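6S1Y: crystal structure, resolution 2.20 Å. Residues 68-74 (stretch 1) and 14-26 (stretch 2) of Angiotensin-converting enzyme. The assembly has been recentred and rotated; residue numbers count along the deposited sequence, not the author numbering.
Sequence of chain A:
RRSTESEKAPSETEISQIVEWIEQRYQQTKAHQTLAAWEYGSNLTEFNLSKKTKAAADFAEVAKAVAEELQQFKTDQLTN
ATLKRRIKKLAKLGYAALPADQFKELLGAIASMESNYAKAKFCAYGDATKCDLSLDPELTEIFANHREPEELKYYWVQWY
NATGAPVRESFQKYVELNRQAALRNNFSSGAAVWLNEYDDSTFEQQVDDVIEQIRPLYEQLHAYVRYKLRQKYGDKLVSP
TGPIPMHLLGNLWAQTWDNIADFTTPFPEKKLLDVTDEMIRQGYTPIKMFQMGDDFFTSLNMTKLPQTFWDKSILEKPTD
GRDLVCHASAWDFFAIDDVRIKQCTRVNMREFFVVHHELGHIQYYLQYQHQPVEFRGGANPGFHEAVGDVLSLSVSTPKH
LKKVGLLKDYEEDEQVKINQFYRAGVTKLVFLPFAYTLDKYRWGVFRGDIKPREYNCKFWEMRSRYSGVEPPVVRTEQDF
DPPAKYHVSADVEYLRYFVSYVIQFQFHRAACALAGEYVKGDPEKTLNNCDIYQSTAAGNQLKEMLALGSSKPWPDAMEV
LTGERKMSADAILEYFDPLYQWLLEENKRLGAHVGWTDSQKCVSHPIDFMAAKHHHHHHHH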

# COMPACT_ATOMS: atom_id res chain seq x y z
N GLU A 68 -15.00 -25.39 14.78
CA GLU A 68 -15.55 -26.71 15.06
C GLU A 68 -17.08 -26.65 15.16
O GLU A 68 -17.78 -27.46 14.54
CB GLU A 68 -14.95 -27.26 16.35
CG GLU A 68 -15.33 -28.70 16.62
CD GLU A 68 -14.72 -29.22 17.90
OE1 GLU A 68 -15.48 -29.55 18.84
OE2 GLU A 68 -13.47 -29.29 17.97
N GLU A 69 -17.60 -25.69 15.92
CA GLU A 69 -19.05 -25.57 16.05
C GLU A 69 -19.73 -25.51 14.69
O GLU A 69 -20.89 -25.92 14.56
CB GLU A 69 -19.41 -24.32 16.86
CG GLU A 69 -19.17 -24.46 18.35
CD GLU A 69 -19.54 -23.19 19.11
OE1 GLU A 69 -18.82 -22.84 20.08
OE2 GLU A 69 -20.54 -22.55 18.72
N LEU A 70 -19.04 -25.01 13.67
CA LEU A 70 -19.65 -24.83 12.36
C LEU A 70 -19.55 -26.05 11.47
O LEU A 70 -20.24 -26.11 10.45
CB LEU A 70 -19.02 -23.63 11.66
CG LEU A 70 -19.42 -22.29 12.28
CD1 LEU A 70 -18.49 -21.20 11.79
CD2 LEU A 70 -20.87 -21.96 11.95
N GLN A 71 -18.70 -27.02 11.82
CA GLN A 71 -18.63 -28.27 11.06
C GLN A 71 -19.84 -29.15 11.27
O GLN A 71 -19.90 -30.24 10.68
CB GLN A 71 -17.35 -29.03 11.44
CG GLN A 71 -16.15 -28.66 10.60
CD GLN A 71 -14.83 -29.00 11.27
OE1 GLN A 71 -14.68 -28.84 12.49
NE2 GLN A 71 -13.86 -29.46 10.48
N GLN A 72 -20.80 -28.72 12.08
CA GLN A 72 -22.02 -29.47 12.34
C GLN A 72 -23.15 -29.11 11.38
O GLN A 72 -24.28 -29.55 11.59
CB GLN A 72 -22.47 -29.24 13.78
CG GLN A 72 -21.73 -30.09 14.80
CD GLN A 72 -20.91 -29.28 15.79
OE1 GLN A 72 -21.40 -28.32 16.39
NE2 GLN A 72 -19.64 -29.66 15.96
N PHE A 73 -22.87 -28.32 10.34
CA PHE A 73 -23.86 -27.98 9.33
C PHE A 73 -23.33 -28.44 7.97
O PHE A 73 -22.14 -28.28 7.68
CB PHE A 73 -24.16 -26.47 9.32
CG PHE A 73 -24.36 -25.89 10.70
CD1 PHE A 73 -24.99 -26.62 11.70
CD2 PHE A 73 -23.89 -24.62 11.00
CE1 PHE A 73 -25.15 -26.09 12.97
CE2 PHE A 73 -24.06 -24.07 12.28
CZ PHE A 73 -24.69 -24.82 13.26
N LYS A 74 -24.21 -29.01 7.15
CA LYS A 74 -23.76 -29.73 5.97
C LYS A 74 -23.16 -28.79 4.93
O LYS A 74 -22.07 -29.05 4.41
CB LYS A 74 -24.91 -30.53 5.36
CG LYS A 74 -25.07 -31.96 5.89
CD LYS A 74 -23.77 -32.77 5.87
CE LYS A 74 -22.96 -32.61 4.58
NZ LYS A 74 -23.65 -33.15 3.37
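Stretch 2, residues 14-26: EISQIVEWIEQRY

Stretch 2 is helical throughout, part of a helix that begins before Glu14 and continues past Tyr26. Its backbone is held mainly by i to i+4 hydrogen bonds, such as Ile22 N to Ile18 O at 2.9 Å and Tyr26 N to Ile22 O at 2.8 Å. Stretch 1 starts as the last part of another helix and then leaves it through a type I beta turn from Leu70 to Phe73. The turn is closed by a weak hydrogen bond from Phe73 N to Leu70 O, 3.4 Å.

The two segments run in opposite senses. Glu69 lies nearest Ile22, Leu70 nearest Val19 and Phe73 nearest Ile15, with CA to CA distances of 8.8, 8.0 and 7.7 Å. Stretch 2 presents Ile15, Ile18, Val19, Ile22 and Arg25. Apart from the adjacent pair Ile18 and Val19, they are three or four residues apart, which places them along one side of the helix.

Phe73 has the largest covered area in the contact. Its CA-to-CB bond points toward the helix, and chi1 is m at -45°. This carries the ring onto the first turns of stretch 2. Ile15 CG2 lies over one ring face, 3.9 Å from the centroid and 25° off the ring normal, a CH-pi contact. The closest pair here is Phe73 CD2 to Ile15 CG2, 3.5 Å. Ile18 is m,t, and this extended form brings its CD1 to 3.5 Å from Phe73 CZ. Val19 CG1 is more distant, 4.3 Å from Phe73 CE2.

Leu70 leaves its backbone sideways to the helix, but its m,t conformation brings the end of the side chain nearer. Leu70 CD2 then packs 3.9 Å from Val19 CG1 and 3.8 Å from Ile22 CD1. The CA-to-CB bond of Ile22 points toward stretch 1, and the side chain is m,t, so its CD1 reaches out to meet the leucine. The same methyl lies 3.8 Å from Glu69 OE2, so the carboxylate borders the apolar patch.

The polar end of the contact is a salt bridge. Glu69 is m,t, and its CA-to-CB bond points toward the helix. Its OE1 is 2.6 Å from Arg25 NH1, which approaches with the edge of the guanidinium. The hydrogen bond from Arg25 NH1 to Glu69 OE1 is weak despite the short distance, because its angle at the hydrogen is only 128°. Arg25 has chi1 at -145° and chi2 at 139°, both between wells, and chi3 p at 61°. With these angles the chain delivers NH1 to the carboxylate.

Glu68, Gln71, Gln72 and Lys74 make no contact with the helix. The end of Lys74 leads away from it.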

# COMPACT_ATOMS: atom_id res chain seq x y z
N GLU A 14 -33.03 -21.63 10.92
CA GLU A 14 -32.57 -22.00 12.26
C GLU A 14 -31.05 -22.01 12.37
O GLU A 14 -30.50 -21.52 13.36
CB GLU A 14 -33.14 -23.38 12.62
CG GLU A 14 -32.90 -23.81 14.06
CD GLU A 14 -33.65 -25.09 14.42
OE1 GLU A 14 -34.08 -25.22 15.58
OE2 GLU A 14 -33.80 -25.96 13.53
N ILE A 15 -30.36 -22.55 11.36
CA ILE A 15 -28.90 -22.44 11.32
C ILE A 15 -28.50 -20.97 11.34
O ILE A 15 -27.51 -20.59 11.97
CB ILE A 15 -28.35 -23.14 10.06
CG1 ILE A 15 -28.72 -24.62 10.05
CG2 ILE A 15 -26.83 -23.00 10.00
CD1 ILE A 15 -28.89 -25.20 8.65
N SER A 16 -29.28 -20.12 10.68
CA SER A 16 -28.97 -18.70 10.63
C SER A 16 -29.00 -18.07 12.02
O SER A 16 -28.31 -17.08 12.27
CB SER A 16 -29.95 -17.98 9.70
OG SER A 16 -29.58 -16.63 9.52
N GLN A 17 -29.79 -18.63 12.94
CA GLN A 17 -29.79 -18.13 14.31
C GLN A 17 -28.55 -18.57 15.07
O GLN A 17 -28.09 -17.85 15.97
CB GLN A 17 -31.04 -18.63 15.05
CG GLN A 17 -32.33 -18.36 14.31
CD GLN A 17 -33.46 -17.92 15.23
OE1 GLN A 17 -33.34 -17.99 16.46
NE2 GLN A 17 -34.55 -17.46 14.64
N ILE A 18 -27.99 -19.73 14.73
CA ILE A 18 -26.79 -20.22 15.40
C ILE A 18 -25.59 -19.37 15.01
O ILE A 18 -24.83 -18.90 15.87
CB ILE A 18 -26.55 -21.70 15.08
CG1 ILE A 18 -27.80 -22.53 15.37
CG2 ILE A 18 -25.37 -22.23 15.88
CD1 ILE A 18 -27.64 -24.01 15.05
N VAL A 19 -25.38 -19.18 13.70
CA VAL A 19 -24.25 -18.38 13.26
C VAL A 19 -24.40 -16.95 13.75
O VAL A 19 -23.41 -16.28 14.05
CB VAL A 19 -24.10 -18.43 11.72
CG1 VAL A 19 -24.12 -19.87 11.21
CG2 VAL A 19 -25.17 -17.60 11.05
N GLU A 20 -25.64 -16.46 13.87
CA GLU A 20 -25.85 -15.11 14.37
C GLU A 20 -25.34 -14.97 15.80
O GLU A 20 -24.78 -13.94 16.17
CB GLU A 20 -27.33 -14.76 14.29
CG GLU A 20 -27.61 -13.30 13.95
CD GLU A 20 -29.02 -13.08 13.43
OE1 GLU A 20 -29.67 -12.10 13.85
OE2 GLU A 20 -29.49 -13.90 12.61
N TRP A 21 -25.52 -16.01 16.63
CA TRP A 21 -24.94 -15.99 17.97
C TRP A 21 -23.43 -16.15 17.90
O TRP A 21 -22.69 -15.53 18.68
CB TRP A 21 -25.56 -17.08 18.84
CG TRP A 21 -24.79 -17.38 20.11
CD1 TRP A 21 -24.33 -18.60 20.53
CD2 TRP A 21 -24.39 -16.43 21.12
NE1 TRP A 21 -23.68 -18.47 21.74
CE2 TRP A 21 -23.69 -17.15 22.11
CE3 TRP A 21 -24.55 -15.05 21.26
CZ2 TRP A 21 -23.16 -16.53 23.25
CZ3 TRP A 21 -24.02 -14.44 22.39
CH2 TRP A 21 -23.33 -15.18 23.37
N ILE A 22 -22.94 -16.97 16.97
CA ILE A 22 -21.51 -17.12 16.78
C ILE A 22 -20.90 -15.80 16.31
O ILE A 22 -19.86 -15.37 16.80
CB ILE A 22 -21.22 -18.26 15.79
CG1 ILE A 22 -21.70 -19.60 16.38
CG2 ILE A 22 -19.73 -18.32 15.48
CD1 ILE A 22 -21.50 -20.80 15.47
N GLU A 23 -21.57 -15.12 15.36
CA GLU A 23 -21.06 -13.86 14.83
C GLU A 23 -20.79 -12.85 15.94
O GLU A 23 -19.76 -12.17 15.92
CB GLU A 23 -22.05 -13.28 13.82
CG GLU A 23 -22.07 -13.99 12.48
CD GLU A 23 -23.22 -13.53 11.59
OE1 GLU A 23 -24.09 -12.77 12.07
OE2 GLU A 23 -23.24 -13.94 10.41
N GLN A 24 -21.70 -12.73 16.90
CA GLN A 24 -21.51 -11.75 17.96
C GLN A 24 -20.37 -12.16 18.88
O GLN A 24 -19.59 -11.31 19.33
CB GLN A 24 -22.80 -11.58 18.76
CG GLN A 24 -24.05 -11.35 17.91
CD GLN A 24 -23.97 -10.12 17.02
OE1 GLN A 24 -23.29 -9.14 17.34
NE2 GLN A 24 -24.67 -10.17 15.88
N ARG A 25 -20.26 -13.45 19.17
CA ARG A 25 -19.11 -13.96 19.91
C ARG A 25 -17.81 -13.60 19.20
O ARG A 25 -16.91 -12.99 19.79
CB ARG A 25 -19.26 -15.48 20.08
CG ARG A 25 -18.74 -16.06 21.38
CD ARG A 25 -19.69 -17.13 21.91
NE ARG A 25 -19.84 -18.26 20.99
CZ ARG A 25 -18.96 -19.25 20.88
NH1 ARG A 25 -19.18 -20.24 20.03
NH2 ARG A 25 -17.85 -19.26 21.61
N TYR A 26 -17.71 -13.96 17.91
CA TYR A 26 -16.51 -13.66 17.12
C TYR A 26 -16.20 -12.17 17.14
O TYR A 26 -15.07 -11.76 17.39
CB TYR A 26 -16.73 -14.17 15.69
CG TYR A 26 -15.51 -14.39 14.81
CD1 TYR A 26 -14.88 -15.62 14.76
CD2 TYR A 26 -15.04 -13.38 13.97
CE1 TYR A 26 -13.78 -15.83 13.93
CE2 TYR A 26 -13.95 -13.58 13.14
CZ TYR A 26 -13.32 -14.81 13.12
OH TYR A 26 -12.24 -15.02 12.30